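Superoxide dismutase [Fe] (Aquifex pyrophilus, PDB 1COJ) catalyses the dismutation of superoxide radicals to hydrogen peroxide and dioxygen, using one iron ion bound in each subunit of a homotetramer. Local coordinates at residues Pro26-His31 and Leu83-Leu88; Glu70-Tyr75 and Ala147-Asn152; Glu166-Val171 and Pro178-Ala183. All blocks are in the same frame, centred on the assembly; numbering follows the deposited sequence.

Interaction 1. Residues Pro26-His31 and Leu83-Leu88; sequences PHFEAH and LYFGML. With FE (Fe (III) ion), chain B.
F85 reaches across from the end of helix 63-86 and lies between two aromatic side chains of helix 21-47, H27 and F28. The ring contacts are edge-to-face. F85 turns an edge to the imidazole of H27, with its CZ 3.8 Å from H27 CG and the two planes at 70°. F28 does the same to F85: its CD1 stands over one face of the F85 ring, 3.5 Å from F85 CD2, with the planes at 60°. The opposite face of F85 is covered by CD2 of its neighbour Y84. F85 gets there with CG anti to its carbonyl carbon (chi1 -68°). Y84 also meets H27, but obliquely, through its CE2 at 3.7 Å from H27 CE1.

No direct hydrogen bond joins the two segments. One water does the polar work. It accepts from H27 ND1 at 2.9 Å and is hydrogen-bonded to Y84 OH at 3.1 Å, near the plane of the phenol ring. The hydroxyl of Y84 has a direct partner as well, Y180 OH.

The metal bond uses the other imidazole nitrogen. H27 NE2 binds the iron at 2.1 Å, and a water is bound to the iron at 2.0 Å. H81, D163 and H167 complete the site. H27 is thus held at both nitrogens, by metal and by water, while F85 covers one face of its ring. The arrangement is an aromatic cluster between the paired long helices of the alpha-hairpin domain, at the iron site of the iron/manganese superoxide dismutase family.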
loop_
_atom_site.group_PDB
_atom_site.type_symbol
_atom_site.label_atom_id
_atom_site.label_comp_id
_atom_site.label_asym_id
_atom_site.label_seq_id
_atom_site.Cartn_x
_atom_site.Cartn_y
_atom_site.Cartn_z
ATOM N N PRO A 26 -15.292 8.204 21.323
ATOM C CA PRO A 26 -15.399 7.966 19.883
ATOM C C PRO A 26 -14.527 6.810 19.396
ATOM O O PRO A 26 -14.900 6.092 18.468
ATOM C CB PRO A 26 -14.962 9.302 19.281
ATOM C CG PRO A 26 -13.977 9.814 20.273
ATOM C CD PRO A 26 -14.656 9.509 21.589
ATOM N N HIS A 27 -13.387 6.610 20.044
ATOM C CA HIS A 27 -12.469 5.544 19.655
ATOM C C HIS A 27 -13.118 4.173 19.823
ATOM O O HIS A 27 -13.057 3.334 18.918
ATOM C CB HIS A 27 -11.177 5.624 20.475
ATOM C CG HIS A 27 -10.017 4.908 19.854
ATOM N ND1 HIS A 27 -8.781 4.773 20.451
ATOM C CD2 HIS A 27 -9.913 4.280 18.652
ATOM C CE1 HIS A 27 -7.987 4.088 19.615
ATOM N NE2 HIS A 27 -8.630 3.765 18.507
ATOM N N PHE A 28 -13.777 3.974 20.960
ATOM C CA PHE A 28 -14.434 2.709 21.264
ATOM C C PHE A 28 -15.807 2.565 20.610
ATOM O O PHE A 28 -16.074 1.582 19.918
ATOM C CB PHE A 28 -14.573 2.538 22.781
ATOM C CG PHE A 28 -14.936 1.143 23.202
ATOM C CD1 PHE A 28 -13.943 0.218 23.513
ATOM C CD2 PHE A 28 -16.270 0.748 23.272
ATOM C CE1 PHE A 28 -14.270 -1.088 23.889
ATOM C CE2 PHE A 28 -16.609 -0.552 23.645
ATOM C CZ PHE A 28 -15.608 -1.473 23.954
ATOM N N GLU A 29 -16.663 3.559 20.818
ATOM C CA GLU A 29 -18.022 3.540 20.298
ATOM C C GLU A 29 -18.194 3.715 18.794
ATOM O O GLU A 29 -19.108 3.137 18.212
ATOM C CB GLU A 29 -18.882 4.574 21.034
ATOM C CG GLU A 29 -18.956 4.377 22.543
ATOM C CD GLU A 29 -19.574 3.046 22.948
ATOM O OE1 GLU A 29 -20.401 2.498 22.185
ATOM O OE2 GLU A 29 -19.239 2.553 24.043
ATOM N N ALA A 30 -17.344 4.514 18.160
ATOM C CA ALA A 30 -17.478 4.734 16.725
ATOM C C ALA A 30 -16.520 3.913 15.871
ATOM O O ALA A 30 -16.952 3.144 15.009
ATOM C CB ALA A 30 -17.343 6.216 16.395
ATOM N N HIS A 31 -15.224 4.078 16.110
ATOM C CA HIS A 31 -14.209 3.371 15.339
ATOM C C HIS A 31 -14.189 1.872 15.548
ATOM O O HIS A 31 -14.426 1.113 14.612
ATOM C CB HIS A 31 -12.835 3.972 15.608
ATOM C CG HIS A 31 -12.723 5.403 15.183
ATOM N ND1 HIS A 31 -12.792 5.781 13.857
ATOM C CD2 HIS A 31 -12.616 6.549 15.894
ATOM C CE1 HIS A 31 -12.733 7.100 13.772
ATOM N NE2 HIS A 31 -12.628 7.592 14.989
ATOM N N LEU A 83 -7.059 -5.826 21.724
ATOM C CA LEU A 83 -5.791 -6.034 22.418
ATOM C C LEU A 83 -5.321 -4.727 23.062
ATOM O O LEU A 83 -4.705 -4.725 24.129
ATOM C CB LEU A 83 -4.731 -6.544 21.436
ATOM C CG LEU A 83 -4.910 -7.961 20.881
ATOM C CD1 LEU A 83 -3.984 -8.180 19.699
ATOM C CD2 LEU A 83 -4.630 -8.984 21.972
ATOM N N TYR A 84 -5.637 -3.619 22.402
ATOM C CA TYR A 84 -5.277 -2.285 22.869
ATOM C C TYR A 84 -6.078 -1.871 24.112
ATOM O O TYR A 84 -5.504 -1.611 25.171
ATOM C CB TYR A 84 -5.484 -1.292 21.720
ATOM C CG TYR A 84 -5.330 0.173 22.063
ATOM C CD1 TYR A 84 -4.072 0.740 22.253
ATOM C CD2 TYR A 84 -6.444 1.007 22.131
ATOM C CE1 TYR A 84 -3.926 2.106 22.493
ATOM C CE2 TYR A 84 -6.310 2.374 22.372
ATOM C CZ TYR A 84 -5.050 2.917 22.544
ATOM O OH TYR A 84 -4.912 4.281 22.693
ATOM N N PHE A 85 -7.401 -1.833 23.988
ATOM C CA PHE A 85 -8.260 -1.453 25.106
ATOM C C PHE A 85 -8.124 -2.418 26.279
ATOM O O PHE A 85 -8.052 -1.999 27.437
ATOM C CB PHE A 85 -9.723 -1.399 24.660
ATOM C CG PHE A 85 -10.026 -0.291 23.691
ATOM C CD1 PHE A 85 -9.680 1.023 23.986
ATOM C CD2 PHE A 85 -10.674 -0.561 22.487
ATOM C CE1 PHE A 85 -9.973 2.052 23.102
ATOM C CE2 PHE A 85 -10.974 0.464 21.595
ATOM C CZ PHE A 85 -10.624 1.773 21.903
ATOM N N GLY A 86 -8.048 -3.708 25.966
ATOM C CA GLY A 86 -7.934 -4.735 26.984
ATOM C C GLY A 86 -6.721 -4.678 27.889
ATOM O O GLY A 86 -6.724 -5.267 28.971
ATOM N N MET A 87 -5.685 -3.961 27.475
ATOM C CA MET A 87 -4.489 -3.874 28.294
ATOM C C MET A 87 -4.315 -2.527 28.989
ATOM O O MET A 87 -3.227 -2.224 29.479
ATOM C CB MET A 87 -3.243 -4.211 27.470
ATOM C CG MET A 87 -2.913 -3.211 26.371
ATOM S SD MET A 87 -1.384 -3.617 25.520
ATOM C CE MET A 87 -0.190 -3.073 26.714
ATOM N N LEU A 88 -5.376 -1.727 29.039
ATOM C CA LEU A 88 -5.318 -0.417 29.688
ATOM C C LEU A 88 -6.167 -0.364 30.961
ATOM O O LEU A 88 -7.338 -0.751 30.954
ATOM C CB LEU A 88 -5.766 0.685 28.720
ATOM C CG LEU A 88 -4.857 0.952 27.515
ATOM C CD1 LEU A 88 -5.575 1.830 26.510
ATOM C CD2 LEU A 88 -3.552 1.595 27.961
HETATM FE FE FE B . -7.787 3.138 16.650
HETATM O O HOH W 1 -7.348 6.211 22.476
HETATM O O HOH W 2 -6.786 2.537 15.026
#

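Interaction 2. Residues Glu70-Tyr75 and Ala147-Asn152; sequences EETFNY and AHNVYN
H148 and N149 reach from the loop after strand 139-145 to one turn of helix 63-86, where T72 and F73 receive them. A147 opens a type I turn that runs to V150. The closing bond, V150 N to A147 O, is weak at 3.4 Å.

H148 comes next and sets its CD2 over one face of the F73 ring, near the rim and 3.5 Å from F73 CZ. The two ring planes meet obliquely. Both imidazole nitrogens have partners beyond the two segments: ND1 bonds to W128 and NE2 to Y35. Y165 stacks on the ring, and its OH bonds to H148 N. The iron lies about 5 Å from the H148 side chain, so H148 stands in the surroundings of the metal without being one of its four protein ligands. The contact joins the alpha-hairpin domain to the C-terminal domain, the two-part build of iron/manganese superoxide dismutases.

R126 of the second subunit makes a cation-pi contact with F73. An alanine in place of F73 is likely to leave H148 CD2 without the ring it rests on, opening a gap between loop and helix, and R126 without its aromatic partner.

N149 follows, with CG between its backbone N and carbonyl carbon (chi1 62°), which directs the amide at the helix. Its OD1 lies 3.1 Å from T72 OG1, though that hydroxyl hydrogen-bonds to V69 O. Its ND2 comes to the edge of the F73 ring, 3.6 Å from F73 CD1, with ring and amide planes 65° apart. A water donates to both N149 OD1 and E70 OE2, linking loop and helix.

Further on, N152 turns back on its own loop. Its ND2 donates to H148 O at 2.9 Å, nearly straight at 164°, and also bonds to T154 of the third subunit.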
loop_
_atom_site.group_PDB
_atom_site.type_symbol
_atom_site.label_atom_id
_atom_site.label_comp_id
_atom_site.label_asym_id
_atom_site.label_seq_id
_atom_site.Cartn_x
_atom_site.Cartn_y
_atom_site.Cartn_z
ATOM N N GLU A 70 -10.654 -6.100 2.161
ATOM C CA GLU A 70 -11.181 -5.367 3.304
ATOM C C GLU A 70 -11.465 -6.245 4.515
ATOM O O GLU A 70 -11.576 -5.748 5.639
ATOM C CB GLU A 70 -12.407 -4.535 2.909
ATOM C CG GLU A 70 -12.195 -3.634 1.682
ATOM C CD GLU A 70 -11.084 -2.591 1.845
ATOM O OE1 GLU A 70 -10.872 -1.816 0.893
ATOM O OE2 GLU A 70 -10.424 -2.529 2.904
ATOM N N GLU A 71 -11.552 -7.554 4.307
ATOM C CA GLU A 71 -11.778 -8.454 5.422
ATOM C C GLU A 71 -10.588 -8.351 6.369
ATOM O O GLU A 71 -10.765 -8.331 7.588
ATOM C CB GLU A 71 -11.930 -9.899 4.951
ATOM C CG GLU A 71 -12.234 -10.877 6.088
ATOM C CD GLU A 71 -12.312 -12.317 5.616
ATOM O OE1 GLU A 71 -11.488 -12.698 4.761
ATOM O OE2 GLU A 71 -13.191 -13.066 6.094
ATOM N N THR A 72 -9.378 -8.268 5.814
ATOM C CA THR A 72 -8.175 -8.167 6.634
ATOM C C THR A 72 -8.116 -6.814 7.342
ATOM O O THR A 72 -7.701 -6.731 8.499
ATOM C CB THR A 72 -6.863 -8.378 5.817
ATOM O OG1 THR A 72 -6.718 -7.347 4.837
ATOM C CG2 THR A 72 -6.868 -9.730 5.128
ATOM N N PHE A 73 -8.562 -5.763 6.659
ATOM C CA PHE A 73 -8.563 -4.418 7.228
ATOM C C PHE A 73 -9.470 -4.347 8.451
ATOM O O PHE A 73 -9.050 -3.908 9.528
ATOM C CB PHE A 73 -9.024 -3.388 6.190
ATOM C CG PHE A 73 -8.985 -1.966 6.687
ATOM C CD1 PHE A 73 -7.778 -1.277 6.764
ATOM C CD2 PHE A 73 -10.153 -1.331 7.111
ATOM C CE1 PHE A 73 -7.730 0.028 7.254
ATOM C CE2 PHE A 73 -10.119 -0.029 7.604
ATOM C CZ PHE A 73 -8.904 0.652 7.679
ATOM N N ASN A 74 -10.700 -4.815 8.286
ATOM C CA ASN A 74 -11.673 -4.778 9.363
ATOM C C ASN A 74 -11.432 -5.775 10.488
ATOM O O ASN A 74 -11.555 -5.423 11.667
ATOM C CB ASN A 74 -13.095 -4.880 8.799
ATOM C CG ASN A 74 -13.483 -3.645 7.988
ATOM O OD1 ASN A 74 -13.475 -3.662 6.760
ATOM N ND2 ASN A 74 -13.798 -2.570 8.679
ATOM N N TYR A 75 -11.025 -6.995 10.146
ATOM C CA TYR A 75 -10.772 -7.992 11.177
ATOM C C TYR A 75 -9.603 -7.563 12.049
ATOM O O TYR A 75 -9.653 -7.703 13.273
ATOM C CB TYR A 75 -10.514 -9.371 10.572
ATOM C CG TYR A 75 -10.438 -10.472 11.607
ATOM C CD1 TYR A 75 -11.498 -10.715 12.483
ATOM C CD2 TYR A 75 -9.298 -11.262 11.722
ATOM C CE1 TYR A 75 -11.421 -11.718 13.454
ATOM C CE2 TYR A 75 -9.208 -12.267 12.686
ATOM C CZ TYR A 75 -10.271 -12.489 13.548
ATOM O OH TYR A 75 -10.177 -13.472 14.509
ATOM N N ALA A 147 -1.037 0.649 8.799
ATOM C CA ALA A 147 -2.496 0.539 8.810
ATOM C C ALA A 147 -2.825 -0.788 9.491
ATOM O O ALA A 147 -1.924 -1.561 9.797
ATOM C CB ALA A 147 -3.055 0.568 7.384
ATOM N N HIS A 148 -4.104 -1.068 9.721
ATOM C CA HIS A 148 -4.495 -2.316 10.379
ATOM C C HIS A 148 -3.965 -3.551 9.653
ATOM O O HIS A 148 -3.609 -4.541 10.290
ATOM C CB HIS A 148 -6.023 -2.445 10.463
ATOM C CG HIS A 148 -6.709 -1.269 11.083
ATOM N ND1 HIS A 148 -6.263 -0.657 12.231
ATOM C CD2 HIS A 148 -7.838 -0.603 10.719
ATOM C CE1 HIS A 148 -7.074 0.338 12.550
ATOM N NE2 HIS A 148 -8.038 0.389 11.646
ATOM N N ASN A 149 -3.891 -3.469 8.326
ATOM C CA ASN A 149 -3.459 -4.591 7.492
ATOM C C ASN A 149 -2.254 -4.326 6.584
ATOM O O ASN A 149 -2.124 -4.933 5.515
ATOM C CB ASN A 149 -4.645 -5.075 6.639
ATOM C CG ASN A 149 -5.180 -3.998 5.675
ATOM O OD1 ASN A 149 -6.025 -4.280 4.832
ATOM N ND2 ASN A 149 -4.676 -2.782 5.785
ATOM N N VAL A 150 -1.363 -3.434 7.002
ATOM C CA VAL A 150 -0.188 -3.125 6.193
ATOM C C VAL A 150 1.090 -3.219 7.020
ATOM O O VAL A 150 1.287 -2.439 7.955
ATOM C CB VAL A 150 -0.293 -1.724 5.529
ATOM C CG1 VAL A 150 0.988 -1.390 4.782
ATOM C CG2 VAL A 150 -1.473 -1.684 4.571
ATOM N N TYR A 151 1.945 -4.173 6.642
ATOM C CA TYR A 151 3.248 -4.472 7.265
ATOM C C TYR A 151 3.203 -5.456 8.437
ATOM O O TYR A 151 4.214 -5.681 9.113
ATOM C CB TYR A 151 4.016 -3.193 7.650
ATOM C CG TYR A 151 4.269 -2.245 6.487
ATOM C CD1 TYR A 151 4.385 -0.867 6.697
ATOM C CD2 TYR A 151 4.364 -2.721 5.175
ATOM C CE1 TYR A 151 4.583 0.013 5.625
ATOM C CE2 TYR A 151 4.563 -1.856 4.099
ATOM C CZ TYR A 151 4.666 -0.489 4.326
ATOM O OH TYR A 151 4.807 0.376 3.258
ATOM N N ASN A 152 2.039 -6.065 8.656
ATOM C CA ASN A 152 1.870 -7.033 9.734
ATOM C C ASN A 152 2.736 -8.242 9.433
ATOM O O ASN A 152 2.767 -8.712 8.294
ATOM C CB ASN A 152 0.427 -7.557 9.814
ATOM C CG ASN A 152 -0.620 -6.464 9.784
ATOM O OD1 ASN A 152 -0.658 -5.652 8.867
ATOM N ND2 ASN A 152 -1.503 -6.467 10.767
HETATM O O HOH W 3 -7.508 -2.245 3.091
#

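Interaction 3. Residues Glu166-Val171 and Pro178-Ala183; sequences EHAYYV and PPYIDA. With FE (Fe (III) ion), chain B.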
loop_
_atom_site.group_PDB
_atom_site.type_symbol
_atom_site.label_atom_id
_atom_site.label_comp_id
_atom_site.label_asym_id
_atom_site.label_seq_id
_atom_site.Cartn_x
_atom_site.Cartn_y
_atom_site.Cartn_z
ATOM N N GLU A 166 -4.410 8.666 14.116
ATOM C CA GLU A 166 -4.697 9.985 14.663
ATOM C C GLU A 166 -5.911 10.050 15.583
ATOM O O GLU A 166 -5.916 10.813 16.545
ATOM C CB GLU A 166 -4.809 11.005 13.534
ATOM C CG GLU A 166 -3.506 11.138 12.773
ATOM C CD GLU A 166 -3.565 12.119 11.624
ATOM O OE1 GLU A 166 -4.608 12.208 10.939
ATOM O OE2 GLU A 166 -2.541 12.795 11.394
ATOM N N HIS A 167 -6.923 9.228 15.325
ATOM C CA HIS A 167 -8.117 9.232 16.166
ATOM C C HIS A 167 -7.843 8.745 17.589
ATOM O O HIS A 167 -8.618 9.015 18.506
ATOM C CB HIS A 167 -9.254 8.414 15.526
ATOM C CG HIS A 167 -8.935 6.965 15.320
ATOM N ND1 HIS A 167 -9.130 6.290 14.134
ATOM C CD2 HIS A 167 -8.464 6.038 16.191
ATOM C CE1 HIS A 167 -8.782 5.013 14.322
ATOM N NE2 HIS A 167 -8.370 4.819 15.558
ATOM N N ALA A 168 -6.722 8.058 17.777
ATOM C CA ALA A 168 -6.362 7.523 19.084
ATOM C C ALA A 168 -5.902 8.578 20.096
ATOM O O ALA A 168 -6.072 8.389 21.308
ATOM C CB ALA A 168 -5.293 6.452 18.928
ATOM N N TYR A 169 -5.375 9.700 19.606
ATOM C CA TYR A 169 -4.859 10.756 20.482
ATOM C C TYR A 169 -5.219 12.203 20.128
ATOM O O TYR A 169 -4.936 13.119 20.908
ATOM C CB TYR A 169 -3.332 10.636 20.571
ATOM C CG TYR A 169 -2.615 10.763 19.236
ATOM C CD1 TYR A 169 -2.226 12.009 18.747
ATOM C CD2 TYR A 169 -2.348 9.638 18.452
ATOM C CE1 TYR A 169 -1.591 12.138 17.511
ATOM C CE2 TYR A 169 -1.711 9.755 17.212
ATOM C CZ TYR A 169 -1.338 11.007 16.747
ATOM O OH TYR A 169 -0.741 11.135 15.509
ATOM N N TYR A 170 -5.861 12.416 18.984
ATOM C CA TYR A 170 -6.190 13.772 18.563
ATOM C C TYR A 170 -7.077 14.604 19.478
ATOM O O TYR A 170 -6.926 15.824 19.535
ATOM C CB TYR A 170 -6.733 13.796 17.134
ATOM C CG TYR A 170 -5.978 14.771 16.274
ATOM C CD1 TYR A 170 -4.752 14.428 15.704
ATOM C CD2 TYR A 170 -6.450 16.068 16.097
ATOM C CE1 TYR A 170 -4.021 15.362 14.989
ATOM C CE2 TYR A 170 -5.739 16.993 15.396
ATOM C CZ TYR A 170 -4.523 16.653 14.843
ATOM O OH TYR A 170 -3.797 17.625 14.181
ATOM N N VAL A 171 -7.988 13.964 20.200
ATOM C CA VAL A 171 -8.873 14.696 21.103
ATOM C C VAL A 171 -8.074 15.320 22.254
ATOM O O VAL A 171 -8.258 16.492 22.578
ATOM C CB VAL A 171 -9.989 13.779 21.678
ATOM C CG1 VAL A 171 -10.825 14.536 22.714
ATOM C CG2 VAL A 171 -10.880 13.257 20.551
ATOM N N PRO A 178 4.072 12.208 21.061
ATOM C CA PRO A 178 4.922 11.814 22.201
ATOM C C PRO A 178 4.248 11.768 23.579
ATOM O O PRO A 178 4.392 10.781 24.308
ATOM C CB PRO A 178 6.056 12.831 22.145
ATOM C CG PRO A 178 6.210 13.058 20.684
ATOM C CD PRO A 178 4.777 13.184 20.210
ATOM N N PRO A 179 3.524 12.832 23.971
ATOM C CA PRO A 179 2.881 12.785 25.285
ATOM C C PRO A 179 1.832 11.677 25.377
ATOM O O PRO A 179 1.586 11.145 26.458
ATOM C CB PRO A 179 2.270 14.181 25.426
ATOM C CG PRO A 179 2.065 14.620 24.013
ATOM C CD PRO A 179 3.311 14.146 23.335
ATOM N N TYR A 180 1.233 11.322 24.246
ATOM C CA TYR A 180 0.234 10.259 24.212
ATOM C C TYR A 180 0.910 8.914 24.471
ATOM O O TYR A 180 0.390 8.081 25.219
ATOM C CB TYR A 180 -0.496 10.256 22.863
ATOM C CG TYR A 180 -1.092 8.921 22.472
ATOM C CD1 TYR A 180 -2.160 8.368 23.183
ATOM C CD2 TYR A 180 -0.580 8.205 21.387
ATOM C CE1 TYR A 180 -2.706 7.127 22.819
ATOM C CE2 TYR A 180 -1.115 6.967 21.015
ATOM C CZ TYR A 180 -2.175 6.434 21.733
ATOM O OH TYR A 180 -2.697 5.214 21.365
ATOM N N ILE A 181 2.077 8.710 23.863
ATOM C CA ILE A 181 2.817 7.465 24.041
ATOM C C ILE A 181 3.207 7.302 25.511
ATOM O O ILE A 181 3.095 6.211 26.072
ATOM C CB ILE A 181 4.072 7.419 23.141
ATOM C CG1 ILE A 181 3.660 7.539 21.669
ATOM C CG2 ILE A 181 4.830 6.117 23.362
ATOM C CD1 ILE A 181 4.819 7.775 20.713
ATOM N N ASP A 182 3.633 8.393 26.145
ATOM C CA ASP A 182 4.002 8.350 27.557
ATOM C C ASP A 182 2.781 7.977 28.394
ATOM O O ASP A 182 2.874 7.145 29.299
ATOM C CB ASP A 182 4.552 9.703 28.027
ATOM C CG ASP A 182 5.906 10.031 27.421
ATOM O OD1 ASP A 182 6.669 9.094 27.113
ATOM O OD2 ASP A 182 6.211 11.233 27.260
ATOM N N ALA A 183 1.638 8.577 28.077
ATOM C CA ALA A 183 0.400 8.303 28.798
ATOM C C ALA A 183 0.011 6.832 28.654
ATOM O O ALA A 183 -0.418 6.207 29.619
ATOM C CB ALA A 183 -0.720 9.209 28.302
HETATM FE FE FE B . -7.787 3.138 16.650
HETATM O O HOH W 2 -6.786 2.537 15.026
#
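A methylene, not a ring, makes the closest approach to the face of Y180: CB of Y169 sits over it in a CH-pi contact. This carbon is 3.7 Å from the centroid of the Y180 ring and 25° off the ring normal. It lies toward the CG end of the ring, 3.4 Å from Y180 CG. The two phenol rings are near parallel, at 27°, but slid so far apart that they barely overlap. Their closest atoms are Y169 CD2 and Y180 CD2, 3.7 Å apart.

One torsion accounts for the offset: with CG between the backbone N and carbonyl carbon (chi1 60°), the Y169 ring is swung to the side of Y180 and CB is left over its face. The far end of Y180 meets A168, whose CB is 3.8 Å from Y180 OH and packs on the CZ end of the ring.

The contact is apolar, and no hydrogen bond crosses it. The polar ends of the tyrosines are satisfied by others: Y180 OH bonds to the backbone O of D163, an iron ligand, and Y169 OH bonds to R177. H167, just before A168, binds the iron through NE2 at 2.1 Å. Its ND1 bonds to E166 of the second subunit, and E166 of this chain returns the bond to H167 of that subunit, a reciprocal link across the interface.

The segment 166-171 carries the chain from the metal-binding end of strand 157-163 into the short helix 170-173. Y180 leaves helix 177-186 to pack against that connection and against Y173 of helix 170-173. I181, also on helix 177-186, packs against helix 111-124. A168, in the connection, touches H27 of helix 21-47.

How the interactions relate
From the N terminus, helix 21-47 comes first, and interaction 1 closes the loop from it to the end of helix 63-86. Interaction 2 starts earlier on that second helix and ends in the loop after strand 139-145. The two contacts therefore cross along the chain, and they share helix 63-86. Interaction 2 ties the alpha-hairpin domain to the C-terminal domain. Interaction 3 follows both in series and closes a short loop between 166-171 and helix 177-186. Interactions 1 and 3 touch at the iron, which binds H27 and H167, and at the Y84 and Y180 hydroxyls. Interaction 2 stays apart, its nearest atoms about 5 Å from interaction 3 and about 7 Å from interaction 1.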